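PDB 1HG4: ultraspiracle from Drosophila melanogaster, which serves as a fly nuclear receptor and transcription factor, probably the insect counterpart of RXR, whose ligand-binding domain is held here in an inactive conformation around a bound phospholipid. Local coordinates for residues 64-67 with 68-72; 176-179 with 180-184; 13-16 with 17-20; 211-214 with 215-219; 197-200 with 201-205. All coordinates share one frame; numbering follows the deposited sequence.

Contact 1. Residues 64-67 with 68-72; sequences VEYA and RMMPH
Met70 folds over the Tyr66 ring, and this pair is the tightly packed part of the contact where helix 46-68 runs into the following loop. Met70 CG stands over one ring face, 4.0 Å from the centroid of the Tyr66 ring. Bends at chi2 and chi3 (-71° and -87°) then carry the chain toward the phenol end: Met70 SD lies 3.6 Å from Tyr66 CE1, an oblique Met-aromatic contact, and Met70 CE reaches 3.4 Å from Tyr66 OH. That hydroxyl is buried and has no polar partner in the model. A second firm point is the salt bridge in which Arg68 grips the buried Glu65 side-on: Arg68 NE bonds Glu65 OE1 at 3.1 Å, within the guanidinium plane, while Arg68 NH2 meets the syn lone pair of Glu65 OE2 at 2.9 Å, this oxygen lying tilted from that plane. The two flat groups are twisted 43° apart. Glu65 OE2 also accepts a hydrogen bond from Gln265 NE2, and Arg68 NH1 reaches Leu266 O weakly. Looser is the partly exposed Met69, whose CE only brushes Glu65 O at 3.4 Å. In the backbone, Met70 N turns to Ala67 O, three residues back. Tyr66 and Met70 press on helix 11-24, Met70 also touches Ala183 of helix 175-186, and Val64 packs on Phe262 of helix 258-266.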
loop_
_atom_site.group_PDB
_atom_site.type_symbol
_atom_site.label_atom_id
_atom_site.label_comp_id
_atom_site.label_asym_id
_atom_site.label_seq_id
_atom_site.Cartn_x
_atom_site.Cartn_y
_atom_site.Cartn_z
ATOM N N VAL A 64 -21.777 -3.402 -14.462
ATOM C CA VAL A 64 -20.827 -4.507 -14.530
ATOM C C VAL A 64 -19.890 -4.333 -15.726
ATOM O O VAL A 64 -18.681 -4.505 -15.595
ATOM C CB VAL A 64 -21.570 -5.869 -14.627
ATOM C CG1 VAL A 64 -20.589 -6.987 -14.912
ATOM C CG2 VAL A 64 -22.312 -6.132 -13.327
ATOM N N GLU A 65 -20.443 -3.965 -16.884
ATOM C CA GLU A 65 -19.622 -3.772 -18.076
ATOM C C GLU A 65 -18.746 -2.545 -17.911
ATOM O O GLU A 65 -17.643 -2.474 -18.458
ATOM C CB GLU A 65 -20.496 -3.640 -19.317
ATOM C CG GLU A 65 -21.279 -4.915 -19.654
ATOM C CD GLU A 65 -20.425 -6.172 -19.665
ATOM O OE1 GLU A 65 -19.315 -6.164 -20.242
ATOM O OE2 GLU A 65 -20.869 -7.183 -19.097
ATOM N N TYR A 66 -19.237 -1.583 -17.145
ATOM C CA TYR A 66 -18.480 -0.364 -16.857
ATOM C C TYR A 66 -17.211 -0.732 -16.086
ATOM O O TYR A 66 -16.110 -0.347 -16.487
ATOM C CB TYR A 66 -19.346 0.589 -16.029
ATOM C CG TYR A 66 -18.587 1.538 -15.138
ATOM C CD1 TYR A 66 -17.838 2.589 -15.668
ATOM C CD2 TYR A 66 -18.643 1.399 -13.749
ATOM C CE1 TYR A 66 -17.164 3.492 -14.827
ATOM C CE2 TYR A 66 -17.976 2.289 -12.903
ATOM C CZ TYR A 66 -17.245 3.333 -13.443
ATOM O OH TYR A 66 -16.647 4.221 -12.582
ATOM N N ALA A 67 -17.370 -1.479 -14.992
ATOM C CA ALA A 67 -16.237 -1.909 -14.174
ATOM C C ALA A 67 -15.295 -2.789 -14.991
ATOM O O ALA A 67 -14.081 -2.740 -14.837
ATOM C CB ALA A 67 -16.733 -2.677 -12.951
ATOM N N ARG A 68 -15.863 -3.584 -15.883
ATOM C CA ARG A 68 -15.052 -4.465 -16.703
ATOM C C ARG A 68 -14.040 -3.695 -17.561
ATOM O O ARG A 68 -12.948 -4.193 -17.838
ATOM C CB ARG A 68 -15.955 -5.316 -17.595
ATOM C CG ARG A 68 -15.206 -6.030 -18.691
ATOM C CD ARG A 68 -15.543 -7.485 -18.731
ATOM N NE ARG A 68 -16.925 -7.756 -19.108
ATOM C CZ ARG A 68 -17.485 -8.949 -18.950
ATOM N NH1 ARG A 68 -16.770 -9.937 -18.430
ATOM N NH2 ARG A 68 -18.749 -9.154 -19.287
ATOM N N MET A 69 -14.416 -2.488 -17.975
ATOM C CA MET A 69 -13.560 -1.649 -18.806
ATOM C C MET A 69 -12.748 -0.650 -18.001
ATOM O O MET A 69 -12.005 0.140 -18.572
ATOM C CB MET A 69 -14.392 -0.885 -19.848
ATOM C CG MET A 69 -14.962 -1.761 -20.956
ATOM S SD MET A 69 -15.870 -0.813 -22.182
ATOM C CE MET A 69 -17.492 -0.693 -21.322
ATOM N N MET A 70 -12.899 -0.669 -16.682
ATOM C CA MET A 70 -12.144 0.259 -15.844
ATOM C C MET A 70 -10.719 -0.247 -15.685
ATOM O O MET A 70 -10.488 -1.454 -15.553
ATOM C CB MET A 70 -12.813 0.435 -14.479
ATOM C CG MET A 70 -14.008 1.388 -14.492
ATOM S SD MET A 70 -13.585 3.177 -14.723
ATOM C CE MET A 70 -13.274 3.677 -13.040
ATOM N N PRO A 71 -9.738 0.672 -15.714
ATOM C CA PRO A 71 -8.312 0.328 -15.577
ATOM C C PRO A 71 -8.022 -0.608 -14.408
ATOM O O PRO A 71 -8.402 -0.315 -13.267
ATOM C CB PRO A 71 -7.639 1.694 -15.397
ATOM C CG PRO A 71 -8.516 2.613 -16.189
ATOM C CD PRO A 71 -9.920 2.134 -15.816
ATOM N N HIS A 72 -7.374 -1.737 -14.718
ATOM C CA HIS A 72 -6.974 -2.758 -13.732
ATOM C C HIS A 72 -8.053 -3.636 -13.106
ATOM O O HIS A 72 -7.735 -4.714 -12.585
ATOM C CB HIS A 72 -6.158 -2.112 -12.600
ATOM C CG HIS A 72 -4.848 -1.552 -13.057
ATOM N ND1 HIS A 72 -3.673 -2.270 -13.006
ATOM C CD2 HIS A 72 -4.542 -0.368 -13.641
ATOM C CE1 HIS A 72 -2.700 -1.553 -13.540
ATOM N NE2 HIS A 72 -3.201 -0.395 -13.934
#

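Contact 2. Residues 176-179 with 180-184; sequences RELS and CLKAI
Lys182 lays its aliphatic chain along the carbonyl of Leu178, one turn back on helix 175-186. Lys182 CG lies only 3.1 Å from Leu178 O, the same oxygen that accepts Lys182 N at 3.0 Å, and Lys182 CE passes 4.2 Å from Leu178 CG. Next to it, Leu181 CG rests 3.4 Å from Glu177 O, and Cys180 CB comes within 3.5 Å of that oxygen. The same i to i+4 pattern links Leu181 N to Glu177 O at 3.0 Å. The helix is an interior rod of the three-layered, mainly helical sandwich of nuclear receptor ligand-binding domains, and almost every residue here is buried, which is why its polar ends need partners on other helices. A bend at chi3 (-67°) turns the end of Lys182 toward helix 11-24, where Lys182 NZ forms a salt bridge with Glu18 OE1. Ser179 OG is hydrogen-bonded to Glu18 OE2, with Arg175 O also within bonding range. On another face, Glu177 OE1 is paired with Arg225 NH2 at the start of helix 225-250. Cys180 packs on Leu211 of helix 197-218, and Ile184 fits against Leu230 and Leu233.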
loop_
_atom_site.group_PDB
_atom_site.type_symbol
_atom_site.label_atom_id
_atom_site.label_comp_id
_atom_site.label_asym_id
_atom_site.label_seq_id
_atom_site.Cartn_x
_atom_site.Cartn_y
_atom_site.Cartn_z
ATOM N N ARG A 176 -16.613 15.483 -15.561
ATOM C CA ARG A 176 -15.317 14.899 -15.271
ATOM C C ARG A 176 -15.163 14.654 -13.779
ATOM O O ARG A 176 -14.652 13.622 -13.359
ATOM C CB ARG A 176 -14.191 15.806 -15.777
ATOM C CG ARG A 176 -13.538 15.325 -17.083
ATOM C CD ARG A 176 -14.087 16.012 -18.322
ATOM N NE ARG A 176 -14.262 15.073 -19.429
ATOM C CZ ARG A 176 -14.815 15.383 -20.601
ATOM N NH1 ARG A 176 -15.245 16.620 -20.832
ATOM N NH2 ARG A 176 -14.976 14.444 -21.526
ATOM N N GLU A 177 -15.613 15.592 -12.966
ATOM C CA GLU A 177 -15.515 15.409 -11.523
ATOM C C GLU A 177 -16.420 14.284 -11.012
ATOM O O GLU A 177 -16.055 13.594 -10.062
ATOM C CB GLU A 177 -15.833 16.724 -10.810
ATOM C CG GLU A 177 -14.979 17.851 -11.345
ATOM C CD GLU A 177 -15.244 19.173 -10.687
ATOM O OE1 GLU A 177 -16.421 19.578 -10.606
ATOM O OE2 GLU A 177 -14.266 19.816 -10.260
ATOM N N LEU A 178 -17.584 14.080 -11.641
ATOM C CA LEU A 178 -18.488 13.009 -11.204
ATOM C C LEU A 178 -17.882 11.639 -11.538
ATOM O O LEU A 178 -17.987 10.690 -10.755
ATOM C CB LEU A 178 -19.868 13.133 -11.870
ATOM C CG LEU A 178 -20.842 12.023 -11.433
ATOM C CD1 LEU A 178 -21.378 12.319 -10.018
ATOM C CD2 LEU A 178 -21.976 11.905 -12.447
ATOM N N SER A 179 -17.261 11.538 -12.711
ATOM C CA SER A 179 -16.607 10.300 -13.104
ATOM C C SER A 179 -15.533 9.945 -12.082
ATOM O O SER A 179 -15.389 8.780 -11.721
ATOM C CB SER A 179 -15.960 10.442 -14.469
ATOM O OG SER A 179 -16.953 10.551 -15.459
ATOM N N CYS A 180 -14.783 10.949 -11.619
ATOM C CA CYS A 180 -13.731 10.722 -10.629
ATOM C C CYS A 180 -14.322 10.240 -9.304
ATOM O O CYS A 180 -13.833 9.272 -8.704
ATOM C CB CYS A 180 -12.908 12.000 -10.397
ATOM S SG CYS A 180 -11.735 12.417 -11.735
ATOM N N LEU A 181 -15.379 10.903 -8.843
ATOM C CA LEU A 181 -16.008 10.490 -7.589
ATOM C C LEU A 181 -16.506 9.041 -7.662
ATOM O O LEU A 181 -16.349 8.261 -6.711
ATOM C CB LEU A 181 -17.163 11.427 -7.237
ATOM C CG LEU A 181 -16.754 12.858 -6.848
ATOM C CD1 LEU A 181 -18.009 13.669 -6.501
ATOM C CD2 LEU A 181 -15.809 12.824 -5.642
ATOM N N LYS A 182 -17.089 8.673 -8.795
ATOM C CA LYS A 182 -17.602 7.327 -8.949
ATOM C C LYS A 182 -16.492 6.284 -8.957
ATOM O O LYS A 182 -16.655 5.174 -8.440
ATOM C CB LYS A 182 -18.443 7.244 -10.226
ATOM C CG LYS A 182 -19.674 8.137 -10.169
ATOM C CD LYS A 182 -20.723 7.742 -11.195
ATOM C CE LYS A 182 -20.253 7.989 -12.613
ATOM N NZ LYS A 182 -21.315 7.640 -13.599
ATOM N N ALA A 183 -15.353 6.637 -9.538
ATOM C CA ALA A 183 -14.244 5.704 -9.556
ATOM C C ALA A 183 -13.707 5.566 -8.121
ATOM O O ALA A 183 -13.424 4.443 -7.661
ATOM C CB ALA A 183 -13.141 6.198 -10.518
ATOM N N ILE A 184 -13.575 6.686 -7.406
ATOM C CA ILE A 184 -13.073 6.628 -6.028
ATOM C C ILE A 184 -13.927 5.611 -5.263
ATOM O O ILE A 184 -13.407 4.823 -4.460
ATOM C CB ILE A 184 -13.144 8.035 -5.330
ATOM C CG1 ILE A 184 -12.090 8.952 -5.922
ATOM C CG2 ILE A 184 -12.938 7.929 -3.814
ATOM C CD1 ILE A 184 -12.396 10.391 -5.724
#

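Contact 3. Residues 13-16 with 17-20; sequences RIIE and AEQR
Ala17 sets its methyl against the carbonyl of Ile14, with Ala17 CB 3.6 Å from Ile14 O, in the middle of helix 11-24. This is the first helix of the ligand-binding-domain fold, with one side against helices 46-68 and 175-186 while the other side faces solvent. The first two backbone bonds, Ala17 N to Arg13 O and Glu18 N to Ile14 O, are both weak. Ala17 also packs on Tyr66 and Met69. Glu18 follows on the buried side; its chain, extended beyond CG, crosses Ile14, and Glu18 OE2 passes 3.9 Å from Ile14 CG2. The carboxylate goes on to helix 175-186, where Glu18 OE1 is bridged to Arg175 NH2, probably balancing the buried carboxylate. Gln19 has a firmer backbone bond, Gln19 N to Ile15 O at 3.0 Å and almost straight (175°). Its side chain lies across Ile15: the methyl CG2 of Ile15 sits over the flat of the amide, 3.4 Å from Gln19 NE2 and 3.5 Å from Gln19 CD. Arg20, on the exposed side, runs next to Glu16 and points the same way. The charged ends do not meet, Glu16 OE1 and Arg20 NH1 being 5.3 Å apart, and the carboxylate and guanidinium planes are 80° from each other. The chains touch through their carbons instead, Glu16 CG lying 3.7 Å from Arg20 CD, while Arg20 CG comes 3.0 Å from Glu16 O.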
loop_
_atom_site.group_PDB
_atom_site.type_symbol
_atom_site.label_atom_id
_atom_site.label_comp_id
_atom_site.label_asym_id
_atom_site.label_seq_id
_atom_site.Cartn_x
_atom_site.Cartn_y
_atom_site.Cartn_z
ATOM N N ARG A 13 -10.103 8.056 -19.944
ATOM C CA ARG A 13 -10.272 6.614 -20.063
ATOM C C ARG A 13 -11.425 6.160 -19.183
ATOM O O ARG A 13 -12.139 5.202 -19.497
ATOM C CB ARG A 13 -8.990 5.888 -19.655
ATOM C CG ARG A 13 -8.646 4.693 -20.546
ATOM C CD ARG A 13 -8.600 5.116 -22.009
ATOM N NE ARG A 13 -7.351 4.751 -22.678
ATOM C CZ ARG A 13 -7.060 5.084 -23.934
ATOM N NH1 ARG A 13 -7.931 5.789 -24.647
ATOM N NH2 ARG A 13 -5.909 4.713 -24.484
ATOM N N ILE A 14 -11.608 6.860 -18.073
ATOM C CA ILE A 14 -12.686 6.531 -17.165
ATOM C C ILE A 14 -14.014 6.986 -17.764
ATOM O O ILE A 14 -15.036 6.333 -17.601
ATOM C CB ILE A 14 -12.473 7.198 -15.811
ATOM C CG1 ILE A 14 -11.187 6.658 -15.182
ATOM C CG2 ILE A 14 -13.666 6.938 -14.924
ATOM C CD1 ILE A 14 -10.828 7.313 -13.882
ATOM N N ILE A 15 -13.986 8.113 -18.462
ATOM C CA ILE A 15 -15.178 8.644 -19.096
ATOM C C ILE A 15 -15.632 7.683 -20.187
ATOM O O ILE A 15 -16.814 7.365 -20.301
ATOM C CB ILE A 15 -14.912 10.050 -19.713
ATOM C CG1 ILE A 15 -15.095 11.129 -18.643
ATOM C CG2 ILE A 15 -15.872 10.327 -20.873
ATOM C CD1 ILE A 15 -16.529 11.259 -18.157
ATOM N N GLU A 16 -14.681 7.210 -20.975
ATOM C CA GLU A 16 -14.992 6.297 -22.058
ATOM C C GLU A 16 -15.702 5.035 -21.575
ATOM O O GLU A 16 -16.604 4.528 -22.237
ATOM C CB GLU A 16 -13.716 5.919 -22.808
ATOM C CG GLU A 16 -13.993 5.370 -24.197
ATOM C CD GLU A 16 -12.741 5.227 -25.030
ATOM O OE1 GLU A 16 -11.948 4.299 -24.752
ATOM O OE2 GLU A 16 -12.555 6.049 -25.956
ATOM N N ALA A 17 -15.286 4.525 -20.423
ATOM C CA ALA A 17 -15.896 3.332 -19.863
ATOM C C ALA A 17 -17.374 3.576 -19.539
ATOM O O ALA A 17 -18.238 2.778 -19.899
ATOM C CB ALA A 17 -15.152 2.914 -18.599
ATOM N N GLU A 18 -17.657 4.681 -18.858
ATOM C CA GLU A 18 -19.020 5.014 -18.485
ATOM C C GLU A 18 -19.896 5.145 -19.711
ATOM O O GLU A 18 -20.927 4.484 -19.823
ATOM C CB GLU A 18 -19.063 6.334 -17.725
ATOM C CG GLU A 18 -18.502 6.286 -16.320
ATOM C CD GLU A 18 -18.464 7.664 -15.683
ATOM O OE1 GLU A 18 -19.503 8.355 -15.687
ATOM O OE2 GLU A 18 -17.396 8.058 -15.179
ATOM N N GLN A 19 -19.471 6.005 -20.630
ATOM C CA GLN A 19 -20.221 6.264 -21.851
ATOM C C GLN A 19 -20.487 5.036 -22.697
ATOM O O GLN A 19 -21.611 4.809 -23.117
ATOM C CB GLN A 19 -19.508 7.325 -22.678
ATOM C CG GLN A 19 -19.680 8.722 -22.117
ATOM C CD GLN A 19 -18.800 9.757 -22.788
ATOM O OE1 GLN A 19 -19.032 10.956 -22.646
ATOM N NE2 GLN A 19 -17.774 9.304 -23.504
ATOM N N ARG A 20 -19.460 4.239 -22.953
ATOM C CA ARG A 20 -19.645 3.047 -23.758
ATOM C C ARG A 20 -20.554 2.037 -23.057
ATOM O O ARG A 20 -21.386 1.411 -23.691
ATOM C CB ARG A 20 -18.292 2.404 -24.079
ATOM C CG ARG A 20 -17.346 3.310 -24.861
ATOM C CD ARG A 20 -16.136 2.525 -25.347
ATOM N NE ARG A 20 -16.499 1.565 -26.381
ATOM C CZ ARG A 20 -15.902 0.393 -26.556
ATOM N NH1 ARG A 20 -14.899 0.024 -25.763
ATOM N NH2 ARG A 20 -16.315 -0.418 -27.518
#

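Contact 4. Residues 211-214 with 215-219; sequences LDEH and CRLEH
The last turns of helix 197-218 bring His214 and Glu218 together four residues apart. Glu218 CG stands over one face of the imidazole, 4.1 Å from the centroid of the His214 ring, a CH-pi contact. A bend at chi2 (-60°) then leads the Glu218 carboxylate away. His214 NE2 is hydrogen-bonded to Asp174 OD2, which holds the ring in its rotation. One residue earlier, Glu213 and Leu217 lie alongside each other, with Glu213 CG 3.6 Å from Leu217 CD2. Arg216 instead crosses Asp212 with its chain: Asp212 OD2 is 3.6 Å from Arg216 CG and 4.0 Å from Arg216 NE. This is a long salt bridge in which the oxygen lies well out of the guanidinium plane and only the charges interact. The same Asp212 OD2 accepts a hydrogen bond from Leu78 N of a second subunit. On the inner side Cys215 CB rests 3.1 Å from Asp212 O. His219 leaves the helical path, although His219 N still bonds Cys215 O at 2.7 Å. With its i to i+4 pairs and a carboxylate used at a subunit contact, this is the C-terminal turn of a long helix of the nuclear receptor ligand-binding fold.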
loop_
_atom_site.group_PDB
_atom_site.type_symbol
_atom_site.label_atom_id
_atom_site.label_comp_id
_atom_site.label_asym_id
_atom_site.label_seq_id
_atom_site.Cartn_x
_atom_site.Cartn_y
_atom_site.Cartn_z
ATOM N N LEU A 211 -8.325 13.835 -10.203
ATOM C CA LEU A 211 -9.314 14.782 -9.727
ATOM C C LEU A 211 -8.665 16.105 -9.347
ATOM O O LEU A 211 -9.116 17.172 -9.776
ATOM C CB LEU A 211 -10.081 14.199 -8.536
ATOM C CG LEU A 211 -11.243 15.055 -8.016
ATOM C CD1 LEU A 211 -12.244 15.299 -9.142
ATOM C CD2 LEU A 211 -11.913 14.370 -6.842
ATOM N N ASP A 212 -7.592 16.031 -8.562
ATOM C CA ASP A 212 -6.870 17.223 -8.117
ATOM C C ASP A 212 -6.352 18.035 -9.298
ATOM O O ASP A 212 -6.510 19.249 -9.328
ATOM C CB ASP A 212 -5.703 16.826 -7.196
ATOM C CG ASP A 212 -5.048 18.026 -6.532
ATOM O OD1 ASP A 212 -5.703 18.654 -5.681
ATOM O OD2 ASP A 212 -3.891 18.355 -6.866
ATOM N N GLU A 213 -5.747 17.364 -10.275
ATOM C CA GLU A 213 -5.236 18.045 -11.461
ATOM C C GLU A 213 -6.356 18.793 -12.171
ATOM O O GLU A 213 -6.193 19.946 -12.569
ATOM C CB GLU A 213 -4.608 17.038 -12.416
ATOM C CG GLU A 213 -4.053 17.657 -13.686
ATOM C CD GLU A 213 -3.444 16.625 -14.626
ATOM O OE1 GLU A 213 -4.128 15.631 -14.954
ATOM O OE2 GLU A 213 -2.283 16.809 -15.046
ATOM N N HIS A 214 -7.493 18.130 -12.328
ATOM C CA HIS A 214 -8.633 18.752 -12.971
ATOM C C HIS A 214 -9.014 20.001 -12.169
ATOM O O HIS A 214 -9.329 21.041 -12.732
ATOM C CB HIS A 214 -9.811 17.777 -13.012
ATOM C CG HIS A 214 -11.016 18.335 -13.692
ATOM N ND1 HIS A 214 -11.105 18.456 -15.062
ATOM C CD2 HIS A 214 -12.156 18.862 -13.189
ATOM C CE1 HIS A 214 -12.251 19.036 -15.374
ATOM N NE2 HIS A 214 -12.907 19.293 -14.256
ATOM N N CYS A 215 -8.989 19.883 -10.845
ATOM C CA CYS A 215 -9.306 21.000 -9.971
ATOM C C CYS A 215 -8.307 22.128 -10.181
ATOM O O CYS A 215 -8.695 23.297 -10.348
ATOM C CB CYS A 215 -9.256 20.559 -8.513
ATOM S SG CYS A 215 -10.730 19.673 -7.970
ATOM N N ARG A 216 -7.025 21.768 -10.168
ATOM C CA ARG A 216 -5.948 22.725 -10.356
ATOM C C ARG A 216 -6.072 23.425 -11.697
ATOM O O ARG A 216 -5.991 24.644 -11.788
ATOM C CB ARG A 216 -4.594 22.021 -10.298
ATOM C CG ARG A 216 -4.336 21.252 -9.025
ATOM C CD ARG A 216 -4.074 22.175 -7.868
ATOM N NE ARG A 216 -2.688 22.088 -7.414
ATOM C CZ ARG A 216 -1.633 22.446 -8.137
ATOM N NH1 ARG A 216 -1.793 22.923 -9.369
ATOM N NH2 ARG A 216 -0.413 22.341 -7.623
ATOM N N LEU A 217 -6.260 22.636 -12.742
ATOM C CA LEU A 217 -6.370 23.154 -14.095
ATOM C C LEU A 217 -7.600 23.993 -14.368
ATOM O O LEU A 217 -7.493 25.072 -14.941
ATOM C CB LEU A 217 -6.331 21.997 -15.085
ATOM C CG LEU A 217 -4.982 21.645 -15.711
ATOM C CD1 LEU A 217 -3.817 22.014 -14.782
ATOM C CD2 LEU A 217 -4.985 20.157 -16.050
ATOM N N GLU A 218 -8.765 23.503 -13.961
ATOM C CA GLU A 218 -10.017 24.211 -14.221
ATOM C C GLU A 218 -10.538 25.142 -13.139
ATOM O O GLU A 218 -11.338 26.027 -13.427
ATOM C CB GLU A 218 -11.115 23.201 -14.582
ATOM C CG GLU A 218 -10.802 22.427 -15.850
ATOM C CD GLU A 218 -10.637 23.347 -17.047
ATOM O OE1 GLU A 218 -11.439 24.304 -17.182
ATOM O OE2 GLU A 218 -9.707 23.112 -17.856
ATOM N N HIS A 219 -10.098 24.947 -11.902
ATOM C CA HIS A 219 -10.560 25.782 -10.802
ATOM C C HIS A 219 -9.408 26.271 -9.918
ATOM O O HIS A 219 -9.437 26.149 -8.696
ATOM C CB HIS A 219 -11.579 24.999 -9.978
ATOM C CG HIS A 219 -12.811 24.620 -10.738
ATOM N ND1 HIS A 219 -13.883 25.473 -10.889
ATOM C CD2 HIS A 219 -13.144 23.479 -11.388
ATOM C CE1 HIS A 219 -14.825 24.872 -11.595
ATOM N NE2 HIS A 219 -14.402 23.660 -11.911
#

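Contact 5. Residues 197-200 with 201-205; sequences RAEI and EMCRE
Cys203 turns its sulfur back on Glu199: with chi1 at -60°, SG stands beside its own backbone N and comes 3.3 Å from Glu199 O. That oxygen also accepts Cys203 N at 3.2 Å, while Glu199 OE2 stays 4.2 Å from Cys203 SG. Met202 is less relaxed. Its chi1 of -143° falls away from a staggered value, and its chain bends further along. Met202 CB touches both Ala198 O and Glu199 O at 3.4 Å, but the thioether leads outward. These are the first turns of helix 197-218, a long helix of the nuclear receptor ligand-binding fold, and here they form a subunit interface: Met202 packs on Glu199 of a second subunit, and Ala198 on Met202 of a third. Glu201 swings its CG anti to the backbone N (chi1 167°) and bends at chi2, its side chain packing on Lys195 of the second subunit. The Glu205 carboxylate accepts Ala198 N and Glu199 N of the second subunit. Arg197 reaches the loop before the helix, where Arg197 NH1 bonds Pro189 O and Ile191 O. Arg204 points much the same way from the next turns, its NH2 bonded to Ile184 O.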
loop_
_atom_site.group_PDB
_atom_site.type_symbol
_atom_site.label_atom_id
_atom_site.label_comp_id
_atom_site.label_asym_id
_atom_site.label_seq_id
_atom_site.Cartn_x
_atom_site.Cartn_y
_atom_site.Cartn_z
ATOM N N ARG A 197 -5.876 -5.438 -1.758
ATOM C CA ARG A 197 -6.068 -4.110 -1.184
ATOM C C ARG A 197 -5.103 -3.066 -1.714
ATOM O O ARG A 197 -5.525 -1.971 -2.071
ATOM C CB ARG A 197 -5.938 -4.153 0.341
ATOM C CG ARG A 197 -7.066 -4.877 1.058
ATOM C CD ARG A 197 -6.921 -4.747 2.576
ATOM N NE ARG A 197 -7.743 -5.725 3.292
ATOM C CZ ARG A 197 -9.070 -5.671 3.413
ATOM N NH1 ARG A 197 -9.765 -4.673 2.872
ATOM N NH2 ARG A 197 -9.708 -6.633 4.070
ATOM N N ALA A 198 -3.813 -3.398 -1.764
ATOM C CA ALA A 198 -2.796 -2.457 -2.242
ATOM C C ALA A 198 -3.070 -1.983 -3.666
ATOM O O ALA A 198 -3.120 -0.785 -3.935
ATOM C CB ALA A 198 -1.405 -3.094 -2.154
ATOM N N GLU A 199 -3.232 -2.935 -4.575
ATOM C CA GLU A 199 -3.527 -2.613 -5.967
ATOM C C GLU A 199 -4.756 -1.714 -6.093
ATOM O O GLU A 199 -4.751 -0.756 -6.861
ATOM C CB GLU A 199 -3.753 -3.896 -6.764
ATOM C CG GLU A 199 -4.505 -3.687 -8.074
ATOM C CD GLU A 199 -3.652 -3.075 -9.179
ATOM O OE1 GLU A 199 -2.570 -2.529 -8.877
ATOM O OE2 GLU A 199 -4.081 -3.136 -10.353
ATOM N N ILE A 200 -5.804 -2.008 -5.329
ATOM C CA ILE A 200 -7.028 -1.217 -5.389
ATOM C C ILE A 200 -6.839 0.217 -4.838
ATOM O O ILE A 200 -7.314 1.197 -5.435
ATOM C CB ILE A 200 -8.170 -1.961 -4.639
ATOM C CG1 ILE A 200 -8.338 -3.363 -5.231
ATOM C CG2 ILE A 200 -9.470 -1.228 -4.790
ATOM C CD1 ILE A 200 -9.406 -4.191 -4.551
ATOM N N GLU A 201 -6.134 0.335 -3.715
ATOM C CA GLU A 201 -5.873 1.636 -3.103
ATOM C C GLU A 201 -5.067 2.498 -4.056
ATOM O O GLU A 201 -5.204 3.720 -4.085
ATOM C CB GLU A 201 -5.088 1.471 -1.797
ATOM C CG GLU A 201 -4.496 2.770 -1.245
ATOM C CD GLU A 201 -5.543 3.792 -0.753
ATOM O OE1 GLU A 201 -6.742 3.457 -0.662
ATOM O OE2 GLU A 201 -5.151 4.939 -0.433
ATOM N N MET A 202 -4.220 1.847 -4.838
ATOM C CA MET A 202 -3.370 2.541 -5.784
ATOM C C MET A 202 -4.235 3.168 -6.896
ATOM O O MET A 202 -4.089 4.352 -7.220
ATOM C CB MET A 202 -2.329 1.551 -6.329
ATOM C CG MET A 202 -0.954 2.158 -6.552
ATOM S SD MET A 202 -0.414 3.274 -5.198
ATOM C CE MET A 202 -0.816 4.854 -5.932
ATOM N N CYS A 203 -5.133 2.381 -7.478
ATOM C CA CYS A 203 -6.042 2.901 -8.492
ATOM C C CYS A 203 -6.774 4.120 -7.903
ATOM O O CYS A 203 -6.867 5.170 -8.546
ATOM C CB CYS A 203 -7.076 1.843 -8.866
ATOM S SG CYS A 203 -6.384 0.307 -9.552
ATOM N N ARG A 204 -7.291 3.980 -6.682
ATOM C CA ARG A 204 -8.006 5.086 -6.056
ATOM C C ARG A 204 -7.130 6.324 -5.971
ATOM O O ARG A 204 -7.572 7.432 -6.278
ATOM C CB ARG A 204 -8.471 4.709 -4.644
ATOM C CG ARG A 204 -8.936 5.903 -3.819
ATOM C CD ARG A 204 -9.531 5.495 -2.474
ATOM N NE ARG A 204 -10.885 4.964 -2.611
ATOM C CZ ARG A 204 -11.692 4.672 -1.589
ATOM N NH1 ARG A 204 -11.291 4.857 -0.332
ATOM N NH2 ARG A 204 -12.910 4.196 -1.835
ATOM N N GLU A 205 -5.881 6.141 -5.557
ATOM C CA GLU A 205 -4.979 7.271 -5.435
ATOM C C GLU A 205 -4.658 7.905 -6.780
ATOM O O GLU A 205 -4.448 9.118 -6.869
ATOM C CB GLU A 205 -3.714 6.849 -4.675
ATOM C CG GLU A 205 -4.007 6.629 -3.187
ATOM C CD GLU A 205 -2.800 6.193 -2.385
ATOM O OE1 GLU A 205 -1.664 6.470 -2.818
ATOM O OE2 GLU A 205 -2.994 5.584 -1.307
#

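Overall arrangement
Along the chain the order is contact 3, contact 1, contact 2, contact 5, contact 4. Contacts 1, 2 and 3 form a close group, with centres about 9 Å (1 and 3), 11 Å (2 and 3) and 14 Å (1 and 2) apart, where helices 11-24, 46-68 and 175-186 meet. Contacts 5 and 4 share helix 197-218, with centres about 21 Å apart along it. Contact 2 touches both, so helix 175-186 ties that long helix to the N-terminal one; His72 of contact 1 also approaches Glu199. The inner three thus join the helical core, while the outer two contribute to subunit contacts, contact 5 with two neighbours.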